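Local coordinates for glutathione peroxidase-like peroxiredoxin HYR1 (Saccharomyces cerevisiae, PDB 3CMI), which reduces hydroperoxides at the expense of thioredoxin and senses peroxide stress, passing the signal on by oxidising the transcription activator YAP1, at residues E54-R59 against F65-F70; F135-V140 against S157-T162. All coordinates share one frame; numbering follows the deposited sequence.

Contact 1 and contact 2 belong to one thioredoxin-like fold and reach the same mixed sheet. In contact 1, helix 47-60 packs on the edge strand 65-72. In contact 2, the start of helix 160-167 packs on strand 137-140. Strand 34-41 lies between the two strands. The contact centres are about 10 Å apart, and their nearest atoms are about 4 Å apart without touching. I163 of helix 160-167 touches L56 and F65 of contact 1, and L167 touches F65. Both contacts lie away from the active-site cysteine C44, which falls between strand 34-41 and helix 47-60 in the chain.

Contact 1: residues E54-R59 against F65-F70; sequences EALYKR and FTIIGF
Y57, F65 and I67 carry most of this contact between helix 54-59 and strand 65-70, with L56 packing on F65 and I67. The two segments run roughly antiparallel at 150°, and their axes come within 8.0 Å. The Y57 ring leaves the helix with CG anti to the backbone N (chi1 -180°). This sends it out over the beginning of the strand, alongside the T66 side chain and pointing the same way. Ring atom CE1 of Y57 passes 3.7 Å from OG1 of T66. No direct bond joins the two hydroxyls. One water links them instead, 2.7 Å from Y57 OH and 3.0 Å from T66 OG1. It sits in the plane of the tyrosine ring, at its edge. The water thus links the outer end of the Y57 side chain to the strand.

Further in, the contact is apolar. I67 points at the helix, and its extended CG1-CD1 branch (chi2 171°) brings CD1 to 3.8 Å from CB of Y57. F65 turns its ring back toward the helix. CD2 of L56 comes 3.9 Å from CZ of F65, and the two side chains cross at about a right angle. CA of Y57 lies at the edge of the same phenyl ring. L56 CD2 also lies 4.3 Å from I67 CD1, a looser contact.

Helix 47-60 is the connection in the beta-alpha-beta unit formed with strands 34-41 and 65-72, a core element of the thioredoxin fold. F65 and I67 continue onto V34, L36 and V38 of the neighbouring parallel strand 34-41. I163 of helix 160-167 touches both L56 and F65, so the second helix packs beside helix 47-60 against this cluster.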
loop_
_atom_site.group_PDB
_atom_site.type_symbol
_atom_site.label_atom_id
_atom_site.label_comp_id
_atom_site.label_asym_id
_atom_site.label_seq_id
_atom_site.Cartn_x
_atom_site.Cartn_y
_atom_site.Cartn_z
ATOM N N GLU A 54 -9.364 -4.294 6.336
ATOM C CA GLU A 54 -9.654 -5.721 6.469
ATOM C C GLU A 54 -10.922 -6.114 5.708
ATOM O O GLU A 54 -10.962 -7.169 5.070
ATOM C CB GLU A 54 -9.754 -6.110 7.948
ATOM C CG GLU A 54 -9.977 -7.608 8.233
ATOM C CD GLU A 54 -8.839 -8.513 7.764
ATOM O OE1 GLU A 54 -9.028 -9.742 7.797
ATOM O OE2 GLU A 54 -7.764 -8.016 7.363
ATOM N N ALA A 55 -11.942 -5.254 5.763
ATOM C CA ALA A 55 -13.186 -5.473 5.034
ATOM C C ALA A 55 -12.943 -5.483 3.522
ATOM O O ALA A 55 -13.488 -6.322 2.810
ATOM C CB ALA A 55 -14.237 -4.419 5.412
ATOM N N LEU A 56 -12.119 -4.552 3.046
ATOM C CA LEU A 56 -11.733 -4.492 1.637
ATOM C C LEU A 56 -11.026 -5.780 1.224
ATOM O O LEU A 56 -11.354 -6.383 0.198
ATOM C CB LEU A 56 -10.810 -3.293 1.400
ATOM C CG LEU A 56 -10.623 -2.747 -0.017
ATOM C CD1 LEU A 56 -11.910 -2.096 -0.531
ATOM C CD2 LEU A 56 -9.468 -1.750 -0.032
ATOM N N TYR A 57 -10.074 -6.205 2.051
ATOM C CA TYR A 57 -9.293 -7.409 1.799
ATOM C C TYR A 57 -10.172 -8.652 1.771
ATOM O O TYR A 57 -10.100 -9.437 0.828
ATOM C CB TYR A 57 -8.185 -7.554 2.847
ATOM C CG TYR A 57 -7.302 -8.772 2.679
ATOM C CD1 TYR A 57 -6.503 -8.934 1.542
ATOM C CD2 TYR A 57 -7.240 -9.751 3.673
ATOM C CE1 TYR A 57 -5.678 -10.047 1.394
ATOM C CE2 TYR A 57 -6.425 -10.870 3.529
ATOM C CZ TYR A 57 -5.651 -11.011 2.388
ATOM O OH TYR A 57 -4.838 -12.117 2.250
ATOM N N LYS A 58 -10.998 -8.825 2.802
ATOM C CA LYS A 58 -11.935 -9.949 2.865
ATOM C C LYS A 58 -12.837 -9.995 1.630
ATOM O O LYS A 58 -13.067 -11.057 1.048
ATOM C CB LYS A 58 -12.793 -9.868 4.130
ATOM C CG LYS A 58 -12.032 -10.127 5.418
ATOM C CD LYS A 58 -12.994 -10.341 6.577
ATOM C CE LYS A 58 -12.251 -10.636 7.874
ATOM N NZ LYS A 58 -11.410 -11.874 7.802
ATOM N N ARG A 59 -13.326 -8.831 1.221
ATOM C CA ARG A 59 -14.266 -8.753 0.111
ATOM C C ARG A 59 -13.674 -9.212 -1.229
ATOM O O ARG A 59 -14.299 -9.992 -1.960
ATOM C CB ARG A 59 -14.845 -7.340 0.000
ATOM C CG ARG A 59 -15.613 -7.123 -1.271
ATOM C CD ARG A 59 -16.697 -6.083 -1.144
ATOM N NE ARG A 59 -17.807 -6.571 -1.939
ATOM C CZ ARG A 59 -18.981 -6.958 -1.462
ATOM N NH1 ARG A 59 -19.270 -6.860 -0.174
ATOM N NH2 ARG A 59 -19.891 -7.402 -2.308
ATOM N N PHE A 65 -6.652 -9.798 -5.408
ATOM C CA PHE A 65 -6.423 -8.508 -4.770
ATOM C C PHE A 65 -5.740 -8.738 -3.440
ATOM O O PHE A 65 -6.037 -9.708 -2.739
ATOM C CB PHE A 65 -7.747 -7.775 -4.536
ATOM C CG PHE A 65 -7.613 -6.517 -3.702
ATOM C CD1 PHE A 65 -7.170 -5.325 -4.275
ATOM C CD2 PHE A 65 -7.927 -6.533 -2.339
ATOM C CE1 PHE A 65 -7.047 -4.162 -3.508
ATOM C CE2 PHE A 65 -7.805 -5.384 -1.564
ATOM C CZ PHE A 65 -7.365 -4.195 -2.148
ATOM N N THR A 66 -4.824 -7.843 -3.090
ATOM C CA THR A 66 -4.199 -7.897 -1.779
ATOM C C THR A 66 -3.865 -6.505 -1.261
ATOM O O THR A 66 -3.906 -5.531 -2.015
ATOM C CB THR A 66 -2.953 -8.818 -1.766
ATOM O OG1 THR A 66 -2.634 -9.152 -0.411
ATOM C CG2 THR A 66 -1.750 -8.147 -2.445
ATOM N N ILE A 67 -3.565 -6.428 0.036
ATOM C CA ILE A 67 -3.118 -5.196 0.681
ATOM C C ILE A 67 -1.784 -5.447 1.370
ATOM O O ILE A 67 -1.652 -6.394 2.148
ATOM C CB ILE A 67 -4.134 -4.676 1.727
ATOM C CG1 ILE A 67 -5.517 -4.475 1.085
ATOM C CG2 ILE A 67 -3.645 -3.356 2.345
ATOM C CD1 ILE A 67 -6.616 -4.187 2.076
ATOM N N ILE A 68 -0.797 -4.608 1.071
ATOM C CA ILE A 68 0.482 -4.680 1.774
ATOM C C ILE A 68 0.543 -3.493 2.736
ATOM O O ILE A 68 0.524 -2.335 2.310
ATOM C CB ILE A 68 1.703 -4.690 0.797
ATOM C CG1 ILE A 68 1.470 -5.646 -0.390
ATOM C CG2 ILE A 68 3.003 -5.025 1.547
ATOM C CD1 ILE A 68 1.225 -7.132 -0.016
ATOM N N GLY A 69 0.565 -3.791 4.034
ATOM C CA GLY A 69 0.599 -2.752 5.064
ATOM C C GLY A 69 2.005 -2.504 5.573
ATOM O O GLY A 69 2.682 -3.433 5.996
ATOM N N PHE A 70 2.446 -1.250 5.521
ATOM C CA PHE A 70 3.762 -0.869 6.023
ATOM C C PHE A 70 3.641 -0.049 7.312
ATOM O O PHE A 70 3.253 1.126 7.269
ATOM C CB PHE A 70 4.537 -0.059 4.973
ATOM C CG PHE A 70 5.075 -0.878 3.828
ATOM C CD1 PHE A 70 4.299 -1.110 2.691
ATOM C CD2 PHE A 70 6.370 -1.390 3.871
ATOM C CE1 PHE A 70 4.804 -1.852 1.622
ATOM C CE2 PHE A 70 6.883 -2.132 2.812
ATOM C CZ PHE A 70 6.098 -2.363 1.684
HETATM O O HOH W 1 -3.018 -12.060 0.286
#

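Contact 2: residues F135-V140 against S157-T162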
loop_
_atom_site.group_PDB
_atom_site.type_symbol
_atom_site.label_atom_id
_atom_site.label_comp_id
_atom_site.label_asym_id
_atom_site.label_seq_id
_atom_site.Cartn_x
_atom_site.Cartn_y
_atom_site.Cartn_z
ATOM N N PHE A 135 -1.804 6.069 6.850
ATOM C CA PHE A 135 -2.860 5.516 5.977
ATOM C C PHE A 135 -3.022 6.184 4.608
ATOM O O PHE A 135 -4.125 6.234 4.060
ATOM C CB PHE A 135 -4.213 5.432 6.710
ATOM C CG PHE A 135 -4.149 4.694 8.014
ATOM C CD1 PHE A 135 -4.052 3.305 8.039
ATOM C CD2 PHE A 135 -4.186 5.385 9.219
ATOM C CE1 PHE A 135 -3.987 2.616 9.250
ATOM C CE2 PHE A 135 -4.122 4.710 10.433
ATOM C CZ PHE A 135 -4.021 3.322 10.450
ATOM N N GLU A 136 -1.924 6.681 4.052
ATOM C CA GLU A 136 -1.894 7.055 2.644
ATOM C C GLU A 136 -1.849 5.761 1.813
ATOM O O GLU A 136 -1.288 4.754 2.254
ATOM C CB GLU A 136 -0.688 7.951 2.355
ATOM C CG GLU A 136 -0.935 8.966 1.265
ATOM C CD GLU A 136 0.033 10.138 1.285
ATOM O OE1 GLU A 136 0.753 10.306 0.289
ATOM O OE2 GLU A 136 0.072 10.903 2.272
ATOM N N LYS A 137 -2.454 5.794 0.627
ATOM C CA LYS A 137 -2.723 4.586 -0.160
ATOM C C LYS A 137 -2.306 4.722 -1.624
ATOM O O LYS A 137 -2.552 5.757 -2.266
ATOM C CB LYS A 137 -4.216 4.245 -0.104
ATOM C CG LYS A 137 -4.798 4.096 1.303
ATOM C CD LYS A 137 -6.254 4.505 1.328
ATOM C CE LYS A 137 -6.802 4.556 2.750
ATOM N NZ LYS A 137 -6.708 5.912 3.359
ATOM N N PHE A 138 -1.676 3.672 -2.141
ATOM C CA PHE A 138 -1.309 3.577 -3.551
ATOM C C PHE A 138 -1.962 2.332 -4.129
ATOM O O PHE A 138 -1.844 1.244 -3.565
ATOM C CB PHE A 138 0.208 3.442 -3.727
ATOM C CG PHE A 138 1.004 4.641 -3.283
ATOM C CD1 PHE A 138 1.301 4.846 -1.934
ATOM C CD2 PHE A 138 1.522 5.529 -4.221
ATOM C CE1 PHE A 138 2.068 5.940 -1.529
ATOM C CE2 PHE A 138 2.292 6.616 -3.824
ATOM C CZ PHE A 138 2.560 6.828 -2.476
ATOM N N LEU A 139 -2.643 2.493 -5.259
ATOM C CA LEU A 139 -3.274 1.371 -5.935
ATOM C C LEU A 139 -2.426 0.974 -7.140
ATOM O O LEU A 139 -2.071 1.823 -7.965
ATOM C CB LEU A 139 -4.696 1.760 -6.351
ATOM C CG LEU A 139 -5.817 0.734 -6.510
ATOM C CD1 LEU A 139 -5.889 -0.285 -5.368
ATOM C CD2 LEU A 139 -7.138 1.477 -6.655
ATOM N N VAL A 140 -2.095 -0.314 -7.227
ATOM C CA VAL A 140 -1.225 -0.845 -8.275
ATOM C C VAL A 140 -1.953 -1.808 -9.230
ATOM O O VAL A 140 -2.739 -2.660 -8.809
ATOM C CB VAL A 140 0.045 -1.518 -7.665
ATOM C CG1 VAL A 140 0.954 -2.081 -8.748
ATOM C CG2 VAL A 140 0.816 -0.521 -6.796
ATOM N N SER A 157 -13.075 1.901 1.643
ATOM C CA SER A 157 -14.337 1.550 0.983
ATOM C C SER A 157 -14.612 2.391 -0.272
ATOM O O SER A 157 -15.206 1.902 -1.237
ATOM C CB SER A 157 -15.500 1.679 1.969
ATOM O OG SER A 157 -15.584 2.999 2.491
ATOM N N SER A 158 -14.172 3.648 -0.259
ATOM C CA SER A 158 -14.362 4.565 -1.390
ATOM C C SER A 158 -13.597 4.153 -2.657
ATOM O O SER A 158 -13.885 4.644 -3.756
ATOM C CB SER A 158 -13.971 5.983 -0.978
ATOM O OG SER A 158 -14.934 6.521 -0.086
ATOM N N LEU A 159 -12.633 3.249 -2.483
ATOM C CA LEU A 159 -11.770 2.748 -3.552
ATOM C C LEU A 159 -12.308 1.478 -4.219
ATOM O O LEU A 159 -11.712 0.986 -5.183
ATOM C CB LEU A 159 -10.378 2.436 -2.978
ATOM C CG LEU A 159 -9.202 3.420 -3.011
ATOM C CD1 LEU A 159 -9.595 4.885 -2.812
ATOM C CD2 LEU A 159 -8.133 2.984 -1.997
ATOM N N SER A 160 -13.415 0.943 -3.702
ATOM C CA SER A 160 -13.921 -0.354 -4.155
ATOM C C SER A 160 -14.225 -0.388 -5.658
ATOM O O SER A 160 -13.827 -1.328 -6.350
ATOM C CB SER A 160 -15.126 -0.805 -3.317
ATOM O OG SER A 160 -16.262 0.015 -3.542
ATOM N N GLU A 161 -14.901 0.647 -6.154
ATOM C CA GLU A 161 -15.250 0.762 -7.577
ATOM C C GLU A 161 -14.035 0.843 -8.504
ATOM O O GLU A 161 -14.015 0.223 -9.568
ATOM C CB GLU A 161 -16.182 1.955 -7.811
ATOM C CG GLU A 161 -17.606 1.733 -7.323
ATOM C CD GLU A 161 -18.342 0.671 -8.117
ATOM O OE1 GLU A 161 -18.901 -0.251 -7.497
ATOM O OE2 GLU A 161 -18.358 0.755 -9.361
ATOM N N THR A 162 -13.031 1.611 -8.094
ATOM C CA THR A 162 -11.761 1.674 -8.804
ATOM C C THR A 162 -11.037 0.318 -8.769
ATOM O O THR A 162 -10.473 -0.120 -9.774
ATOM C CB THR A 162 -10.855 2.771 -8.206
ATOM O OG1 THR A 162 -11.527 4.032 -8.275
ATOM C CG2 THR A 162 -9.517 2.861 -8.952
#
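NZ of K137 is gripped by two backbone carbonyls. It donates a hydrogen bond of 2.7 Å to O of F135, two residues back in its own segment, and another to O of T154. The first bond meets the F135 carbonyl almost end-on, with a C=O...N angle of 166°. The site belongs to the C-terminal part of the thioredoxin-like fold, where strands 137-140 and 146-150 form a hairpin and helix 160-167 then packs back on the sheet. K137 is buried, and its two carbonyl partners probably help to stabilise the positive charge there.

The lysine chain bends on its way to these oxygens, at chi2 (149°) and again at chi4 (93°). Its aliphatic part remains available for packing. CD of K137 lies 4.1 Å from CD2 of L159, and the two side chains cross at a slant. L159 ends the short 3-10 turn that leads into the helix, and points toward the strand. It also touches L36 of strand 34-41 and Y150 of strand 146-150, so it spans both neighbours of strand 137-140.

L139, two residues after K137, faces the same way. The backbones stay well apart here: CA of L139 and CA of L159 are 8.9 Å from each other. The segments meet through side chains, K137 with L159 and L139 with T162. T162, in the first turn of the helix, also packs on Y147 and Y150. T162 makes the contact with its methyl branch, whose CG2 lies 3.6 Å from CD2 of L139.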